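Local coordinates for protein amidohydrolase (Staphylococcus aureus, PDB 3NUR) that probably hydrolyses carbon-nitrogen bonds of linear amides, as a putative metal-binding amidohydrolase built on a TIM barrel, at residues F147-C150 with I151-G155; F179-A182 with E183-V187; I200-S203 with Y204-N208; F217-G221 with Y222-I226. One frame throughout, in Å; residues are numbered along the deposited sequence.

Contact 1: residues F147-C150 with I151-G155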
# COMPACT_ATOMS: atom_id res chain seq x y z
N PHE A 147 -1.57 -14.61 7.06
CA PHE A 147 -1.09 -14.27 5.71
C PHE A 147 -1.18 -15.52 4.82
O PHE A 147 -1.72 -15.46 3.71
CB PHE A 147 0.37 -13.78 5.78
CG PHE A 147 0.88 -12.89 4.65
CD1 PHE A 147 0.14 -12.73 3.48
CD2 PHE A 147 2.09 -12.22 4.77
CE1 PHE A 147 0.62 -11.91 2.44
CE2 PHE A 147 2.56 -11.39 3.75
CZ PHE A 147 1.82 -11.24 2.58
N GLU A 148 -0.63 -16.65 5.31
CA GLU A 148 -0.63 -17.93 4.62
C GLU A 148 -2.07 -18.38 4.35
O GLU A 148 -2.36 -18.84 3.24
CB GLU A 148 0.15 -18.99 5.43
CG GLU A 148 0.32 -20.34 4.72
CD GLU A 148 -0.80 -21.36 4.90
OE1 GLU A 148 -1.38 -21.43 6.01
OE2 GLU A 148 -1.08 -22.11 3.93
N ARG A 149 -2.97 -18.22 5.35
CA ARG A 149 -4.39 -18.59 5.23
C ARG A 149 -5.05 -17.77 4.12
O ARG A 149 -5.75 -18.33 3.29
CB ARG A 149 -5.14 -18.43 6.56
CG ARG A 149 -6.57 -18.95 6.51
CD ARG A 149 -7.29 -18.72 7.81
NE ARG A 149 -7.77 -17.35 7.97
CZ ARG A 149 -8.97 -16.92 7.61
NH1 ARG A 149 -9.33 -15.67 7.83
NH2 ARG A 149 -9.82 -17.74 7.00
N CYS A 150 -4.81 -16.45 4.09
CA CYS A 150 -5.37 -15.56 3.08
C CYS A 150 -4.96 -15.97 1.68
O CYS A 150 -5.80 -16.00 0.79
CB CYS A 150 -4.99 -14.11 3.37
SG CYS A 150 -5.90 -13.38 4.75
N ILE A 151 -3.67 -16.27 1.50
CA ILE A 151 -3.17 -16.63 0.18
C ILE A 151 -3.65 -18.00 -0.23
O ILE A 151 -4.27 -18.13 -1.28
CB ILE A 151 -1.62 -16.44 0.07
CG1 ILE A 151 -1.15 -15.01 0.48
CG2 ILE A 151 -1.07 -16.85 -1.32
CD1 ILE A 151 -1.91 -13.78 -0.00
N ASN A 152 -3.40 -19.02 0.61
CA ASN A 152 -3.74 -20.40 0.27
C ASN A 152 -5.21 -20.83 0.40
O ASN A 152 -5.66 -21.65 -0.39
CB ASN A 152 -2.76 -21.38 0.94
CG ASN A 152 -1.34 -21.24 0.41
OD1 ASN A 152 -1.10 -20.75 -0.70
ND2 ASN A 152 -0.37 -21.63 1.22
N ASP A 153 -5.96 -20.29 1.37
CA ASP A 153 -7.37 -20.64 1.54
C ASP A 153 -8.30 -19.64 0.90
O ASP A 153 -9.34 -20.05 0.41
CB ASP A 153 -7.76 -20.78 3.02
CG ASP A 153 -7.06 -21.86 3.81
OD1 ASP A 153 -6.19 -22.56 3.22
OD2 ASP A 153 -7.39 -22.04 5.01
N LEU A 154 -7.99 -18.33 0.97
CA LEU A 154 -8.90 -17.30 0.47
C LEU A 154 -8.62 -16.81 -0.95
O LEU A 154 -9.44 -16.09 -1.49
CB LEU A 154 -9.02 -16.12 1.47
CG LEU A 154 -9.32 -16.45 2.95
CD1 LEU A 154 -9.49 -15.17 3.76
CD2 LEU A 154 -10.60 -17.35 3.09
N GLY A 155 -7.48 -17.20 -1.52
CA GLY A 155 -7.12 -16.79 -2.87
C GLY A 155 -6.72 -15.33 -2.99
O GLY A 155 -6.81 -14.73 -4.07
O HOH W 1 -9.61 -20.63 6.06
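The carbonyl oxygen of R149 is gripped by two successive amides: D153 N donates to R149 O over 2.8 Å, and L154 N donates to the same oxygen over 3.2 Å. This doubled acceptance mixes a helical i to i+4 bond with a wider i to i+5 one where helix 140-152 runs out, and the chain then leaves helical geometry at G155, whose phi is positive. One residue earlier along the same turn, a side-chain pair bridges E148 and N152. N152 ND2 reaches E148 OE2 at 2.8 Å, with a fairly straight N-H (159°) directed at the anti lone pair; the two flat groups are turned 63° to each other, yet the acceptor stays close to the amide plane. R149 extends through its first two torsions and then bends (chi3 79°), which brings its guanidinium back across L154, so that L154 CD1 lies over one face, 4.1 Å from R149 NH1. The D153 carboxylate stops short of the guanidinium, R149 NH2 and D153 OD2 being 5.3 Å apart, and a water in the guanidinium plane joins the two atoms. R149 also forms a salt bridge with E146. F147 CE1 meets I151 CD1 at 4.0 Å, edge-on to the ring. This apolar pair faces helix 176-185, C150 and L154 pack toward helix 104-124, and R149 ties that second side by charge to D116, while the water links it to exposed D153.

Contact 2: residues F179-A182 with E183-V187; sequences FKTA and ENLDV
The N184 amide lies flat beneath a carbonyl of the preceding turn: K180 O sits over one of its faces, 3.4 Å from N184 CG and 3.8 Å from each of N184 OD1 and ND2. No hydrogen bond joins the amide group to that oxygen, which instead takes the backbone N-H of N184 at 3.0 Å (K180 O to N184 N). These residues form the last turns of helix 176-185, the crossover helix of the beta-alpha-beta unit that runs from strand 159-162 to strand 189-192, and the helix closes in a Schellman motif. D186 takes the positive phi (59°) of that motif. Beyond it V187 N turns back to A182 O in a nearly straight bond of 3.2 Å (173°), while D186 N bonds to E183 O at 3.0 Å, and V187 itself is already extended. T181 and L185 run side by side along the flank facing helix 140-152. The methyl T181 CG2 stands anti to the backbone N, which turns it toward L185, whereas T181 OG1 is spent on the carbonyl of I177. E183 sends its extended side chain elsewhere, to the backbone N of K246. A182 and F179 pack inward against I189 of the following strand. On the flank toward helix 140-152, L185 CD1 touches T181 CG2 at 3.6 Å and lies equally far from T181 O.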
# COMPACT_ATOMS: atom_id res chain seq x y z
N PHE A 179 7.82 -10.77 6.33
CA PHE A 179 8.51 -10.60 5.04
C PHE A 179 8.93 -11.94 4.46
O PHE A 179 8.80 -12.13 3.26
CB PHE A 179 9.69 -9.63 5.18
CG PHE A 179 9.21 -8.30 5.74
CD1 PHE A 179 8.58 -7.37 4.92
CD2 PHE A 179 9.32 -8.03 7.09
CE1 PHE A 179 8.09 -6.17 5.44
CE2 PHE A 179 8.82 -6.83 7.62
CZ PHE A 179 8.19 -5.92 6.80
N LYS A 180 9.42 -12.87 5.31
CA LYS A 180 9.81 -14.22 4.92
C LYS A 180 8.59 -14.93 4.33
O LYS A 180 8.70 -15.57 3.29
CB LYS A 180 10.31 -14.99 6.15
CG LYS A 180 10.85 -16.39 5.83
CD LYS A 180 11.43 -17.02 7.10
CE LYS A 180 12.37 -18.15 6.77
NZ LYS A 180 13.10 -18.61 7.98
N THR A 181 7.42 -14.77 4.97
CA THR A 181 6.16 -15.37 4.55
C THR A 181 5.73 -14.85 3.18
O THR A 181 5.43 -15.64 2.30
CB THR A 181 5.11 -15.25 5.66
OG1 THR A 181 5.61 -15.94 6.81
CG2 THR A 181 3.79 -15.85 5.27
N ALA A 182 5.76 -13.51 3.00
CA ALA A 182 5.43 -12.89 1.72
C ALA A 182 6.33 -13.43 0.59
O ALA A 182 5.80 -13.80 -0.46
CB ALA A 182 5.56 -11.37 1.82
N GLU A 183 7.65 -13.55 0.81
CA GLU A 183 8.54 -14.07 -0.24
C GLU A 183 8.20 -15.53 -0.57
O GLU A 183 8.07 -15.89 -1.75
CB GLU A 183 10.01 -13.91 0.13
CG GLU A 183 10.92 -14.10 -1.09
CD GLU A 183 12.37 -14.47 -0.84
OE1 GLU A 183 12.65 -15.18 0.15
OE2 GLU A 183 13.22 -14.06 -1.67
N ASN A 184 7.99 -16.36 0.47
CA ASN A 184 7.63 -17.78 0.35
C ASN A 184 6.34 -17.94 -0.45
O ASN A 184 6.25 -18.84 -1.28
CB ASN A 184 7.48 -18.42 1.73
CG ASN A 184 8.78 -18.88 2.36
OD1 ASN A 184 9.85 -18.85 1.74
ND2 ASN A 184 8.71 -19.33 3.61
N LEU A 185 5.35 -17.05 -0.22
CA LEU A 185 4.06 -17.09 -0.91
C LEU A 185 4.10 -16.41 -2.29
O LEU A 185 3.13 -16.53 -3.04
CB LEU A 185 2.97 -16.48 -0.04
CG LEU A 185 2.66 -17.17 1.30
CD1 LEU A 185 1.85 -16.25 2.21
CD2 LEU A 185 1.96 -18.50 1.09
N ASP A 186 5.23 -15.71 -2.63
CA ASP A 186 5.42 -14.99 -3.90
C ASP A 186 4.35 -13.89 -4.10
O ASP A 186 3.77 -13.74 -5.18
CB ASP A 186 5.50 -15.95 -5.10
CG ASP A 186 6.19 -15.39 -6.32
OD1 ASP A 186 7.09 -14.52 -6.15
OD2 ASP A 186 5.87 -15.84 -7.43
N VAL A 187 4.08 -13.14 -3.02
CA VAL A 187 3.07 -12.08 -3.07
C VAL A 187 3.67 -10.77 -2.52
O VAL A 187 4.53 -10.84 -1.65
CB VAL A 187 1.75 -12.44 -2.34
CG1 VAL A 187 1.01 -13.58 -3.04
CG2 VAL A 187 1.98 -12.75 -0.85

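Contact 3: residues I200-S203 with Y204-N208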
# COMPACT_ATOMS: atom_id res chain seq x y z
N ILE A 200 6.07 12.25 17.62
CA ILE A 200 6.31 12.89 16.31
C ILE A 200 5.27 14.04 16.12
O ILE A 200 5.64 15.14 15.67
CB ILE A 200 6.23 11.83 15.16
CG1 ILE A 200 7.35 10.75 15.27
CG2 ILE A 200 6.20 12.49 13.76
CD1 ILE A 200 8.84 11.24 15.38
N TYR A 201 3.98 13.79 16.44
CA TYR A 201 2.95 14.82 16.29
C TYR A 201 3.31 16.08 17.08
O TYR A 201 3.23 17.20 16.54
CB TYR A 201 1.57 14.29 16.72
CG TYR A 201 0.48 15.34 16.63
CD1 TYR A 201 0.12 15.89 15.40
CD2 TYR A 201 -0.17 15.81 17.77
CE1 TYR A 201 -0.89 16.85 15.30
CE2 TYR A 201 -1.18 16.77 17.68
CZ TYR A 201 -1.54 17.29 16.45
OH TYR A 201 -2.53 18.23 16.35
N GLN A 202 3.70 15.91 18.36
CA GLN A 202 4.05 17.04 19.23
C GLN A 202 5.35 17.75 18.79
O GLN A 202 5.42 18.97 18.86
CB GLN A 202 4.17 16.58 20.71
CG GLN A 202 2.88 16.06 21.32
CD GLN A 202 1.88 17.14 21.63
OE1 GLN A 202 2.22 18.23 22.10
NE2 GLN A 202 0.61 16.84 21.39
N SER A 203 6.37 17.00 18.33
CA SER A 203 7.64 17.63 17.93
C SER A 203 7.60 18.29 16.56
O SER A 203 8.16 19.37 16.39
CB SER A 203 8.78 16.61 17.95
OG SER A 203 9.03 16.16 19.27
N TYR A 204 7.00 17.61 15.58
CA TYR A 204 7.03 18.08 14.20
C TYR A 204 5.82 18.82 13.67
O TYR A 204 5.98 19.62 12.74
CB TYR A 204 7.37 16.91 13.25
CG TYR A 204 8.84 16.72 12.92
CD1 TYR A 204 9.79 17.66 13.31
CD2 TYR A 204 9.28 15.63 12.18
CE1 TYR A 204 11.14 17.51 12.98
CE2 TYR A 204 10.62 15.47 11.83
CZ TYR A 204 11.55 16.42 12.22
OH TYR A 204 12.87 16.28 11.90
N TYR A 205 4.61 18.44 14.11
CA TYR A 205 3.39 18.98 13.49
C TYR A 205 2.61 20.00 14.27
O TYR A 205 1.99 20.86 13.66
CB TYR A 205 2.54 17.84 12.86
CG TYR A 205 3.39 17.04 11.90
CD1 TYR A 205 3.82 17.59 10.69
CD2 TYR A 205 3.88 15.78 12.25
CE1 TYR A 205 4.67 16.88 9.83
CE2 TYR A 205 4.75 15.08 11.41
CZ TYR A 205 5.16 15.64 10.22
OH TYR A 205 6.03 14.96 9.39
N LYS A 206 2.67 19.96 15.61
CA LYS A 206 2.04 21.02 16.39
C LYS A 206 2.93 22.25 16.20
O LYS A 206 4.16 22.14 16.22
CB LYS A 206 2.01 20.66 17.88
CG LYS A 206 0.96 19.63 18.23
CD LYS A 206 0.55 19.76 19.69
CE LYS A 206 -0.64 20.66 19.91
NZ LYS A 206 -1.03 20.72 21.35
N GLY A 207 2.31 23.40 15.96
CA GLY A 207 3.07 24.63 15.75
C GLY A 207 2.23 25.84 16.06
O GLY A 207 1.18 25.72 16.69
N ASN A 208 2.68 27.01 15.61
CA ASN A 208 2.00 28.28 15.86
C ASN A 208 0.89 28.53 14.85
O ASN A 208 0.97 29.43 14.00
CB ASN A 208 3.01 29.41 15.91
CG ASN A 208 2.47 30.69 16.49
OD1 ASN A 208 1.34 30.76 17.00
ND2 ASN A 208 3.28 31.72 16.49
O HOH W 2 5.18 22.09 19.54
O HOH W 3 6.97 21.82 16.71
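This is a surface contact along the last turns of helix 198-205, a short helix in the excursion between strand 189-192 and helix 223-237, and it shows how a helix can widen as it finishes. The pivot is Y201 O, which accepts two amides: K206 N approaches nearly along the C=O axis at 3.0 Å, whereas Y205 N, at 3.1 Å, comes from above the carbonyl plane. The first of these is an i to i+5 bond, in keeping with the pi-type turn at 201-203; before it, Y204 N makes a regular helical bond to I200 O at 2.8 Å. The wider turn sets K206 beside Y201. With CG anti to the backbone N (chi1 178°), the Y201 ring projects from the helix flank where K206 CG can settle over one face in a CH-pi contact, 4.0 Å from the ring centroid and displaced toward its rim. Farther out K206 CD touches the Q202 amide, 3.3 Å from Q202 OE1, and the two side chains run alongside each other. I200 CG2 meets the edge of the Y205 ring, 3.8 Å from Y205 CE2. A water lies 2.7 Å from S203 O and within similar range of K206 O, though other acceptors compete for its protons. E211 holds the Y201 hydroxyl by a hydrogen bond and forms a long, weak ion pair with K206. The i to i+5 bond is the mark of a pi-type helix end; the helix lies in the excursion that follows strand 189-192 of the TIM barrel, the strand that ends at the calcium ligand H192.

Contact 4: residues F217-G221 with Y222-I226; sequences FACFG and YGWHI
Backbone bonds shape the bend between helix 211-218 and helix 223-237, where F217 O takes the straight bond of G223 N at 2.7 Å. C219 O accepts twice, from Y222 N at 3.3 Å, closing a type I beta turn, and from W224 N at 3.0 Å; the two donors reach it from opposite faces of its carbonyl plane. Where the helices adjoin, G223 CA approaches A218 O as a CA-H...O contact. Ring contacts centre on W224. Its first torsion, 70°, tucks CG between the backbone N and carbonyl carbon and lays the indole beneath the C219-F220 peptide. C219 CB makes a CH-pi contact 3.7 Å from the centroid of the six-membered ring, close to its normal, and C219 SG approaches the same ring obliquely. The F220 ring stands almost perpendicular to the indole (88°), with F220 CD2 3.8 Å from W224 CZ2. On the other flank, Y222 CB lies at the edge of the F217 ring, 3.7 Å from F217 CD1. The H225 ring, held by E256 through ND1, turns its edge to the F220 carbonyl. A type I beta turn thus joins two successive helices, Y222 taking the N-cap position of the second, and W224 lies about 7 Å from the calcium ion bound by E28, H30, H192 and D316.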
# COMPACT_ATOMS: atom_id res chain seq x y z
N PHE A 217 -1.80 18.59 8.68
CA PHE A 217 -0.37 18.65 8.37
C PHE A 217 0.30 17.30 8.77
O PHE A 217 1.04 16.71 7.96
CB PHE A 217 0.27 19.84 9.13
CG PHE A 217 1.75 20.11 8.95
CD1 PHE A 217 2.44 19.62 7.84
CD2 PHE A 217 2.42 20.95 9.83
CE1 PHE A 217 3.80 19.87 7.69
CE2 PHE A 217 3.79 21.23 9.66
CZ PHE A 217 4.46 20.71 8.58
N ALA A 218 -0.03 16.79 9.96
CA ALA A 218 0.51 15.52 10.47
C ALA A 218 0.02 14.32 9.70
O ALA A 218 0.69 13.30 9.69
CB ALA A 218 0.13 15.35 11.94
N CYS A 219 -1.19 14.41 9.13
CA CYS A 219 -1.77 13.29 8.42
C CYS A 219 -1.57 13.37 6.90
O CYS A 219 -0.42 13.43 6.44
CB CYS A 219 -3.24 13.09 8.82
SG CYS A 219 -3.47 12.69 10.57
N PHE A 220 -2.67 13.38 6.13
CA PHE A 220 -2.65 13.40 4.65
C PHE A 220 -2.06 14.65 3.98
O PHE A 220 -1.78 14.62 2.79
CB PHE A 220 -4.05 13.07 4.07
CG PHE A 220 -5.22 13.65 4.83
CD1 PHE A 220 -5.32 15.02 5.03
CD2 PHE A 220 -6.21 12.83 5.35
CE1 PHE A 220 -6.40 15.57 5.74
CE2 PHE A 220 -7.29 13.37 6.06
CZ PHE A 220 -7.37 14.74 6.26
N GLY A 221 -1.91 15.73 4.73
CA GLY A 221 -1.31 16.95 4.21
C GLY A 221 0.19 16.82 3.97
O GLY A 221 0.74 17.49 3.08
N TYR A 222 0.87 15.93 4.75
CA TYR A 222 2.33 15.77 4.68
C TYR A 222 2.86 14.65 5.58
O TYR A 222 3.51 13.74 5.08
CB TYR A 222 3.01 17.11 5.12
CG TYR A 222 4.37 17.39 4.50
CD1 TYR A 222 5.54 17.20 5.22
CD2 TYR A 222 4.47 17.88 3.20
CE1 TYR A 222 6.79 17.53 4.67
CE2 TYR A 222 5.71 18.20 2.64
CZ TYR A 222 6.87 17.98 3.36
OH TYR A 222 8.08 18.28 2.79
N GLY A 223 2.63 14.77 6.89
CA GLY A 223 3.21 13.94 7.93
C GLY A 223 3.15 12.43 7.80
O GLY A 223 4.16 11.76 8.03
N TRP A 224 1.97 11.88 7.52
CA TRP A 224 1.94 10.42 7.49
C TRP A 224 2.58 9.82 6.25
O TRP A 224 2.94 8.65 6.25
CB TRP A 224 0.59 9.83 7.92
CG TRP A 224 -0.59 10.00 6.99
CD1 TRP A 224 -0.57 10.11 5.64
CD2 TRP A 224 -1.96 9.79 7.36
NE1 TRP A 224 -1.85 10.05 5.13
CE2 TRP A 224 -2.73 9.85 6.17
CE3 TRP A 224 -2.62 9.57 8.58
CZ2 TRP A 224 -4.13 9.74 6.17
CZ3 TRP A 224 -4.01 9.48 8.59
CH2 TRP A 224 -4.75 9.54 7.39
N HIS A 225 2.80 10.67 5.23
CA HIS A 225 3.49 10.30 3.99
C HIS A 225 5.00 10.29 4.25
O HIS A 225 5.71 9.35 3.88
CB HIS A 225 3.08 11.26 2.86
CG HIS A 225 1.61 11.15 2.59
ND1 HIS A 225 1.06 10.01 2.04
CD2 HIS A 225 0.60 12.01 2.89
CE1 HIS A 225 -0.25 10.22 2.00
NE2 HIS A 225 -0.57 11.42 2.49
N ILE A 226 5.50 11.33 4.96
CA ILE A 226 6.90 11.39 5.38
C ILE A 226 7.20 10.12 6.19
O ILE A 226 8.19 9.43 5.93
CB ILE A 226 7.13 12.65 6.25
CG1 ILE A 226 7.04 13.94 5.41
CG2 ILE A 226 8.44 12.56 7.06
CD1 ILE A 226 8.25 14.25 4.40

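How the contacts relate
The four contacts fall into two touching pairs on opposite sides of the chain's centre. Contacts 1 and 2 are partly buried ends of neighbouring barrel helices, 140-152 and 176-185; F147 CE2 packs on A182 CB at 3.6 Å, and I151 and L185 continue the apolar seam. Contacts 3 and 4 belong to the excursion between strand 189-192 and helix 223-237. Contact 3 is at the surface; contact 4, partly buried, lies nearer the metal, and Y205 joins them through an edge-to-face meeting with F217. Charged groups and aliphatic packing mark contact 1, a Schellman closure contact 2, and aromatic rings the second pair. Doubly accepting carbonyls recur in contacts 1, 3 and 4.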